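Local coordinates for protein cytosolic phospholipase A2 delta (Homo sapiens, PDB 5IZ5) that hydrolyses glycerophospholipids selectively at the sn-2 position in a calcium-dependent manner, releasing a fatty acid, with a preference for linoleic acid, at residues B[151-156]-B[278-283]; B[499-504]-B[607-612]; B[507-510]-B[516-519]. The protein carries 3 engineered substitutions. All blocks are in the same frame, centred on the assembly; numbering follows the deposited sequence.

Contact 1: B[151-156]-B[278-283]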
loop_
_atom_site.group_PDB
_atom_site.type_symbol
_atom_site.label_atom_id
_atom_site.label_comp_id
_atom_site.label_asym_id
_atom_site.label_seq_id
_atom_site.Cartn_x
_atom_site.Cartn_y
_atom_site.Cartn_z
ATOM N N PRO B 151 -21.264 -7.162 26.773
ATOM C CA PRO B 151 -20.274 -6.365 26.053
ATOM C C PRO B 151 -19.954 -6.955 24.674
ATOM O O PRO B 151 -20.086 -8.159 24.467
ATOM C CB PRO B 151 -19.031 -6.420 26.960
ATOM C CG PRO B 151 -19.428 -7.161 28.199
ATOM C CD PRO B 151 -20.652 -7.949 27.857
ATOM N N GLU B 152 -19.549 -6.102 23.740
ATOM C CA GLU B 152 -19.092 -6.540 22.424
ATOM C C GLU B 152 -17.665 -7.059 22.530
ATOM O O GLU B 152 -16.861 -6.496 23.266
ATOM C CB GLU B 152 -19.154 -5.378 21.431
ATOM C CG GLU B 152 -18.722 -5.740 20.016
ATOM C CD GLU B 152 -18.735 -4.553 19.070
ATOM O OE1 GLU B 152 -19.174 -3.450 19.463
ATOM O OE2 GLU B 152 -18.283 -4.720 17.919
ATOM N N ASN B 153 -17.359 -8.126 21.797
ATOM C CA ASN B 153 -16.000 -8.658 21.736
ATOM C C ASN B 153 -15.203 -8.030 20.590
ATOM O O ASN B 153 -15.358 -8.413 19.421
ATOM C CB ASN B 153 -16.019 -10.181 21.587
ATOM C CG ASN B 153 -16.615 -10.878 22.801
ATOM O OD1 ASN B 153 -16.383 -10.472 23.944
ATOM N ND2 ASN B 153 -17.383 -11.934 22.560
ATOM N N LEU B 154 -14.348 -7.070 20.947
ATOM C CA LEU B 154 -13.507 -6.345 19.997
ATOM C C LEU B 154 -12.100 -6.927 19.933
ATOM O O LEU B 154 -11.652 -7.558 20.887
ATOM C CB LEU B 154 -13.383 -4.890 20.430
ATOM C CG LEU B 154 -14.650 -4.081 20.680
ATOM C CD1 LEU B 154 -14.274 -2.704 21.193
ATOM C CD2 LEU B 154 -15.478 -3.978 19.410
ATOM N N ILE B 155 -11.420 -6.698 18.808
ATOM C CA ILE B 155 -9.985 -6.962 18.659
ATOM C C ILE B 155 -9.324 -5.689 18.138
ATOM O O ILE B 155 -9.785 -5.136 17.139
ATOM C CB ILE B 155 -9.696 -8.119 17.679
ATOM C CG1 ILE B 155 -10.410 -9.394 18.147
ATOM C CG2 ILE B 155 -8.192 -8.371 17.571
ATOM C CD1 ILE B 155 -10.434 -10.511 17.119
ATOM N N THR B 156 -8.261 -5.231 18.808
ATOM C CA THR B 156 -7.557 -4.005 18.413
ATOM C C THR B 156 -6.039 -4.058 18.548
ATOM O O THR B 156 -5.503 -4.878 19.278
ATOM C CB THR B 156 -7.918 -2.821 19.318
ATOM O OG1 THR B 156 -8.952 -3.183 20.236
ATOM C CG2 THR B 156 -8.310 -1.658 18.514
ATOM N N CYS B 278 -19.345 -15.265 14.225
ATOM C CA CYS B 278 -18.201 -15.559 13.373
ATOM C C CYS B 278 -17.044 -15.904 14.309
ATOM O O CYS B 278 -16.906 -15.293 15.368
ATOM C CB CYS B 278 -17.825 -14.357 12.525
ATOM S SG CYS B 278 -19.051 -13.837 11.285
ATOM N N PRO B 279 -16.213 -16.887 13.945
ATOM C CA PRO B 279 -15.028 -17.150 14.779
ATOM C C PRO B 279 -14.180 -15.887 14.955
ATOM O O PRO B 279 -14.041 -15.116 14.000
ATOM C CB PRO B 279 -14.256 -18.204 13.990
ATOM C CG PRO B 279 -15.229 -18.786 13.016
ATOM C CD PRO B 279 -16.321 -17.789 12.788
ATOM N N GLU B 280 -13.625 -15.669 16.149
ATOM C CA GLU B 280 -12.816 -14.465 16.411
ATOM C C GLU B 280 -11.355 -14.614 15.948
ATOM O O GLU B 280 -10.419 -14.297 16.691
ATOM C CB GLU B 280 -12.854 -14.059 17.891
ATOM C CG GLU B 280 -14.214 -13.672 18.426
ATOM C CD GLU B 280 -14.147 -12.877 19.730
ATOM O OE1 GLU B 280 -13.209 -12.058 19.906
ATOM O OE2 GLU B 280 -15.046 -13.060 20.581
ATOM N N GLU B 281 -11.160 -15.096 14.721
ATOM C CA GLU B 281 -9.822 -15.161 14.130
ATOM C C GLU B 281 -9.758 -14.434 12.796
ATOM O O GLU B 281 -10.557 -14.658 11.894
ATOM C CB GLU B 281 -9.334 -16.595 13.950
ATOM C CG GLU B 281 -7.836 -16.673 13.569
ATOM C CD GLU B 281 -7.217 -18.053 13.738
ATOM O OE1 GLU B 281 -7.964 -19.057 13.641
ATOM O OE2 GLU B 281 -5.973 -18.133 13.954
ATOM N N LEU B 282 -8.732 -13.613 12.701
ATOM C CA LEU B 282 -8.523 -12.663 11.631
ATOM C C LEU B 282 -7.451 -13.158 10.689
ATOM O O LEU B 282 -6.480 -13.763 11.119
ATOM C CB LEU B 282 -8.086 -11.347 12.274
ATOM C CG LEU B 282 -9.144 -10.281 12.551
ATOM C CD1 LEU B 282 -10.534 -10.838 12.855
ATOM C CD2 LEU B 282 -8.662 -9.365 13.661
ATOM N N ALA B 283 -7.637 -12.911 9.395
ATOM C CA ALA B 283 -6.578 -13.099 8.420
ATOM C C ALA B 283 -5.634 -11.890 8.435
ATOM O O ALA B 283 -4.479 -11.991 8.043
ATOM C CB ALA B 283 -7.163 -13.307 7.035
#

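Contact 2: B[499-504]-B[607-612]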
loop_
_atom_site.group_PDB
_atom_site.type_symbol
_atom_site.label_atom_id
_atom_site.label_comp_id
_atom_site.label_asym_id
_atom_site.label_seq_id
_atom_site.Cartn_x
_atom_site.Cartn_y
_atom_site.Cartn_z
ATOM N N ALA B 499 -1.179 -3.021 10.442
ATOM C CA ALA B 499 -2.093 -4.032 9.923
ATOM C C ALA B 499 -1.495 -4.673 8.687
ATOM O O ALA B 499 -1.151 -3.985 7.731
ATOM C CB ALA B 499 -3.442 -3.403 9.609
ATOM N N PHE B 500 -1.373 -5.994 8.717
ATOM C CA PHE B 500 -0.609 -6.721 7.723
ATOM C C PHE B 500 -1.290 -8.033 7.335
ATOM O O PHE B 500 -2.034 -8.622 8.118
ATOM C CB PHE B 500 0.797 -7.012 8.275
ATOM C CG PHE B 500 1.687 -5.795 8.382
ATOM C CD1 PHE B 500 2.667 -5.549 7.428
ATOM C CD2 PHE B 500 1.563 -4.916 9.446
ATOM C CE1 PHE B 500 3.484 -4.427 7.517
ATOM C CE2 PHE B 500 2.373 -3.788 9.546
ATOM C CZ PHE B 500 3.337 -3.545 8.576
ATOM N N VAL B 501 -1.001 -8.502 6.130
ATOM C CA VAL B 501 -1.411 -9.831 5.703
ATOM C C VAL B 501 -0.225 -10.542 5.074
ATOM O O VAL B 501 0.708 -9.892 4.608
ATOM C CB VAL B 501 -2.563 -9.793 4.681
ATOM C CG1 VAL B 501 -3.826 -9.237 5.321
ATOM C CG2 VAL B 501 -2.170 -8.993 3.448
ATOM N N PRO B 502 -0.256 -11.881 5.057
ATOM C CA PRO B 502 0.775 -12.591 4.321
ATOM C C PRO B 502 0.728 -12.223 2.840
ATOM O O PRO B 502 -0.350 -11.957 2.309
ATOM C CB PRO B 502 0.415 -14.072 4.512
ATOM C CG PRO B 502 -0.526 -14.129 5.659
ATOM C CD PRO B 502 -1.207 -12.794 5.726
ATOM N N PRO B 503 1.887 -12.204 2.174
ATOM C CA PRO B 503 1.910 -11.762 0.788
ATOM C C PRO B 503 0.997 -12.574 -0.120
ATOM O O PRO B 503 0.455 -12.023 -1.077
ATOM C CB PRO B 503 3.377 -11.946 0.384
ATOM C CG PRO B 503 3.925 -12.932 1.358
ATOM C CD PRO B 503 3.219 -12.626 2.638
ATOM N N GLU B 504 0.821 -13.867 0.184
ATOM C CA GLU B 504 -0.056 -14.739 -0.607
ATOM C C GLU B 504 -1.512 -14.277 -0.567
ATOM O O GLU B 504 -2.265 -14.563 -1.484
ATOM C CB GLU B 504 0.073 -16.224 -0.204
ATOM C CG GLU B 504 -0.170 -16.543 1.261
ATOM C CD GLU B 504 1.116 -16.574 2.063
ATOM O OE1 GLU B 504 1.915 -15.598 2.024
ATOM O OE2 GLU B 504 1.316 -17.595 2.741
ATOM N N PRO B 607 -7.757 -4.686 -4.121
ATOM C CA PRO B 607 -8.691 -4.779 -3.008
ATOM C C PRO B 607 -8.013 -4.438 -1.690
ATOM O O PRO B 607 -6.876 -4.852 -1.459
ATOM C CB PRO B 607 -9.114 -6.252 -3.034
ATOM C CG PRO B 607 -8.969 -6.651 -4.463
ATOM C CD PRO B 607 -7.743 -5.917 -4.932
ATOM N N ASN B 608 -8.702 -3.673 -0.855
ATOM C CA ASN B 608 -8.145 -3.224 0.404
ATOM C C ASN B 608 -8.346 -4.255 1.513
ATOM O O ASN B 608 -9.466 -4.469 1.971
ATOM C CB ASN B 608 -8.801 -1.907 0.804
ATOM C CG ASN B 608 -8.252 -1.354 2.102
ATOM O OD1 ASN B 608 -7.221 -1.812 2.608
ATOM N ND2 ASN B 608 -8.907 -0.337 2.624
ATOM N N PHE B 609 -7.255 -4.872 1.962
ATOM C CA PHE B 609 -7.327 -5.850 3.052
ATOM C C PHE B 609 -7.786 -5.257 4.393
ATOM O O PHE B 609 -8.166 -5.992 5.295
ATOM C CB PHE B 609 -6.010 -6.645 3.201
ATOM C CG PHE B 609 -4.771 -5.801 3.351
ATOM C CD1 PHE B 609 -4.362 -5.349 4.595
ATOM C CD2 PHE B 609 -3.982 -5.506 2.247
ATOM C CE1 PHE B 609 -3.205 -4.589 4.729
ATOM C CE2 PHE B 609 -2.834 -4.740 2.377
ATOM C CZ PHE B 609 -2.447 -4.285 3.618
ATOM N N LEU B 610 -7.765 -3.931 4.517
ATOM C CA LEU B 610 -8.301 -3.266 5.697
ATOM C C LEU B 610 -9.816 -3.018 5.650
ATOM O O LEU B 610 -10.375 -2.519 6.631
ATOM C CB LEU B 610 -7.597 -1.917 5.900
ATOM C CG LEU B 610 -6.071 -1.926 6.001
ATOM C CD1 LEU B 610 -5.565 -0.536 6.349
ATOM C CD2 LEU B 610 -5.584 -2.936 7.032
ATOM N N GLN B 611 -10.473 -3.355 4.538
ATOM C CA GLN B 611 -11.877 -2.980 4.330
ATOM C C GLN B 611 -12.789 -3.306 5.517
ATOM O O GLN B 611 -12.788 -4.421 6.036
ATOM C CB GLN B 611 -12.453 -3.636 3.069
ATOM C CG GLN B 611 -13.889 -3.202 2.786
ATOM C CD GLN B 611 -14.451 -3.721 1.469
ATOM O OE1 GLN B 611 -13.833 -4.522 0.769
ATOM N NE2 GLN B 611 -15.649 -3.276 1.145
ATOM N N GLY B 612 -13.552 -2.314 5.954
ATOM C CA GLY B 612 -14.545 -2.519 6.998
ATOM C C GLY B 612 -14.034 -2.350 8.414
ATOM O O GLY B 612 -14.824 -2.108 9.321
#

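Contact 3: B[507-510]-B[516-519]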
loop_
_atom_site.group_PDB
_atom_site.type_symbol
_atom_site.label_atom_id
_atom_site.label_comp_id
_atom_site.label_asym_id
_atom_site.label_seq_id
_atom_site.Cartn_x
_atom_site.Cartn_y
_atom_site.Cartn_z
ATOM N N GLY B 507 -4.143 -8.754 -2.312
ATOM C CA GLY B 507 -4.959 -8.772 -3.517
ATOM C C GLY B 507 -6.254 -9.550 -3.343
ATOM O O GLY B 507 -7.106 -9.531 -4.228
ATOM N N SER B 508 -6.404 -10.240 -2.213
ATOM C CA SER B 508 -7.657 -10.933 -1.905
ATOM C C SER B 508 -8.637 -9.955 -1.296
ATOM O O SER B 508 -8.266 -8.846 -0.920
ATOM C CB SER B 508 -7.425 -12.125 -0.967
ATOM O OG SER B 508 -6.727 -13.164 -1.637
ATOM N N GLU B 509 -9.893 -10.372 -1.199
ATOM C CA GLU B 509 -10.954 -9.515 -0.686
ATOM C C GLU B 509 -11.211 -9.817 0.782
ATOM O O GLU B 509 -11.274 -10.977 1.185
ATOM C CB GLU B 509 -12.230 -9.701 -1.511
ATOM C CG GLU B 509 -12.093 -9.159 -2.927
ATOM C CD GLU B 509 -13.228 -9.561 -3.850
ATOM O OE1 GLU B 509 -14.214 -10.171 -3.381
ATOM O OE2 GLU B 509 -13.116 -9.270 -5.060
ATOM N N PHE B 510 -11.367 -8.759 1.568
ATOM C CA PHE B 510 -11.479 -8.866 3.004
ATOM C C PHE B 510 -12.645 -8.053 3.507
ATOM O O PHE B 510 -13.091 -7.108 2.847
ATOM C CB PHE B 510 -10.214 -8.314 3.676
ATOM C CG PHE B 510 -8.983 -9.154 3.463
ATOM C CD1 PHE B 510 -8.516 -9.991 4.469
ATOM C CD2 PHE B 510 -8.280 -9.095 2.270
ATOM C CE1 PHE B 510 -7.376 -10.750 4.283
ATOM C CE2 PHE B 510 -7.135 -9.853 2.081
ATOM C CZ PHE B 510 -6.684 -10.678 3.092
ATOM N N MET B 516 -12.627 -12.769 2.747
ATOM C CA MET B 516 -13.944 -12.959 2.130
ATOM C C MET B 516 -13.846 -13.741 0.825
ATOM O O MET B 516 -14.689 -14.589 0.541
ATOM C CB MET B 516 -14.610 -11.605 1.859
ATOM C CG MET B 516 -14.965 -10.816 3.109
ATOM S SD MET B 516 -16.287 -11.605 4.088
ATOM C CE MET B 516 -15.365 -12.499 5.331
ATOM N N ARG B 517 -12.826 -13.453 0.023
ATOM C CA ARG B 517 -12.600 -14.197 -1.218
ATOM C C ARG B 517 -11.120 -14.248 -1.561
ATOM O O ARG B 517 -10.489 -13.216 -1.798
ATOM C CB ARG B 517 -13.378 -13.579 -2.383
ATOM C CG ARG B 517 -13.330 -14.425 -3.643
ATOM C CD ARG B 517 -14.410 -14.027 -4.630
ATOM N NE ARG B 517 -14.071 -12.805 -5.359
ATOM C CZ ARG B 517 -13.452 -12.748 -6.541
ATOM N NH1 ARG B 517 -13.066 -13.857 -7.172
ATOM N NH2 ARG B 517 -13.207 -11.563 -7.097
ATOM N N ARG B 518 -10.585 -15.461 -1.591
ATOM C CA ARG B 518 -9.187 -15.692 -1.892
ATOM C C ARG B 518 -8.935 -15.567 -3.390
ATOM O O ARG B 518 -9.550 -16.265 -4.184
ATOM C CB ARG B 518 -8.778 -17.078 -1.406
ATOM C CG ARG B 518 -7.298 -17.374 -1.542
ATOM C CD ARG B 518 -6.826 -18.317 -0.450
ATOM N NE ARG B 518 -5.377 -18.512 -0.498
ATOM C CZ ARG B 518 -4.640 -19.007 0.496
ATOM N NH1 ARG B 518 -5.199 -19.367 1.650
ATOM N NH2 ARG B 518 -3.325 -19.137 0.333
ATOM N N ILE B 519 -8.032 -14.663 -3.758
ATOM C CA ILE B 519 -7.595 -14.492 -5.138
ATOM C C ILE B 519 -6.186 -15.069 -5.216
ATOM O O ILE B 519 -5.379 -14.816 -4.331
ATOM C CB ILE B 519 -7.563 -12.999 -5.539
ATOM C CG1 ILE B 519 -8.907 -12.321 -5.248
ATOM C CG2 ILE B 519 -7.195 -12.830 -7.009
ATOM C CD1 ILE B 519 -10.075 -12.866 -6.032
HETATM O O HOH W 1 -4.196 -12.956 -2.803
#

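Contact 1: B[151-156]-B[278-283]
Ile155 and Glu280 mark the closest approach of the two backbones, with CA atoms 8.3 Å apart, so the strand in 151-156 and the irregular segment 278-283 are bridged by side chains. Asn153 and Ile155 both project toward the loop from the same face of the strand, while Leu154 between them turns its CB the other way. The loop is bent at Glu280, the centre of an inverse gamma turn whose Glu281 N to Pro279 O bond (3.0 Å) is weak. From this bend the glutamate chain runs extended beyond CG and crosses the Asn153 side chain at about a right angle. Its carboxylate comes up against the root of the asparagine, where Glu280 OE2 lies 3.2 Å from Asn153 CB. The Asn153 amide and the carboxylate are only 27° from lying in parallel planes, and Asn153 ND2 is 3.3 Å from Glu280 OE2. Ile155 makes the apolar half of the contact. Its CG1 branch stands anti to the carbonyl carbon (chi1 -57°), which carries Ile155 CD1 out to the loop, 3.8 Å from Glu280 O. Ile155 CD1 meets Leu282 CD2 tip to tip at 4.1 Å, and that leucine methyl lies equally near Ile155 CG2, fitting against both branches of the isoleucine. This is a small surface patch, away from the predicted calcium-binding residues and the catalytic ones. Strand 152-156 sits between strands 21-36 and 160-172 in one antiparallel sheet. The Cys278-Cys167 disulfide ties the start of the loop to strand 160-172, which also offers Ala162 to Leu282. Arg514 of strand 514-517 touches Leu282 and bonds to Pro279 O, and Ala283 touches Leu515 of the same strand.

Contact 2: B[499-504]-B[607-612]
Ala499 and Val501, on a strand of the mixed sheet of the catalytic domain, pack against Phe609 and Leu610, the two central residues of a type I beta turn from Asn608 to Gln611. An Asx turn is built into the same bend: Asn608 OD1 accepts from Leu610 N at 2.9 Å, the donor lying well above the carbonyl plane. Phe609 CG sits between its own backbone N and carbonyl carbon (chi1 54°), which sends the ring toward the strand. Val501 CG2 covers one face of that ring, 4.2 Å from its centroid and 15° off the normal, a CH-pi contact. The other valine methyl, Val501 CG1, touches Phe609 CD1 at 4.0 Å. At the edge of the ring, Phe609 CE1 comes 3.7 Å from Ala499 O. Packing is tightest where Leu610 CD2 presses on Ala499 CB, at 3.4 Å. All four residues are buried. Strand 499-501 is flanked in its sheet by antiparallel strands 285-286 and 492-494, whose Phe494 also touches Leu610, while Phe510 of strand 509-511 packs on both Val501 and Phe609.

Contact 3: B[507-510]-B[516-519]
Glu509 and Arg517 lie side by side on one face of a two-stranded hairpin, their side chains pointing the same way. The arginine grips the carboxylate side-on with two nitrogens, Arg517 NE reaching Glu509 OE1 at 3.3 Å and Arg517 NH2 reaching Glu509 OE2 at 3.1 Å in a salt bridge. The carboxylate and guanidinium planes are 73° apart, and both oxygens are met from above the carboxylate plane. Arg517 has CG anti to the backbone N (chi1 -172°) and bends at chi3, which swings the guanidinium alongside the glutamate; Ile519 CD1 lies over one face of the guanidinium, toward the rim. With an alanine here in place of Glu509, the Arg517 guanidinium is likely to lose its charged mate and both of the bonds that fix its rotation. Beneath the pair, strands 509-511 and 514-517 form an antiparallel hairpin with a classic beta bulge: Met516 and Arg517 both face Glu509, and Glu509 O accepts from Met516 N (2.7 Å) and Arg517 N (3.1 Å), both approaching from the same face of its plane. Glu509 N returns a bond to Arg517 O. Met516 CG folds against the backbone of Phe510, 3.6 Å from Phe510 C. Past the bulge the side chain of Ser508 takes over the pairing: Ser508 OG receives Ile519 N at 2.9 Å, nearly straight at 172°. A water bonded to Ser508 OG donates to Ile519 O at 2.7 Å. Ile519 CG1 rests 3.5 Å from Gly507 O.

Contact 2 is wholly buried, contact 1 lies at the surface, and contact 3 is partly buried. Their chemistry follows: contact 2 depends on methyls and a ring, contact 1 mixes a carboxylate and an amide with a small apolar patch, and contact 3 combines backbone bonding with a salt bridge. Contacts 2 and 3 adjoin, their centres about 9 Å apart, with Pro607 packing on Gly507 and Ser508. Ala283, at the end of contact 1, touches both Val501 and Phe510. Contact 1 joins strand 152-156 to the loop after strand 266-277; contacts 2 and 3 lie in the catalytic domain.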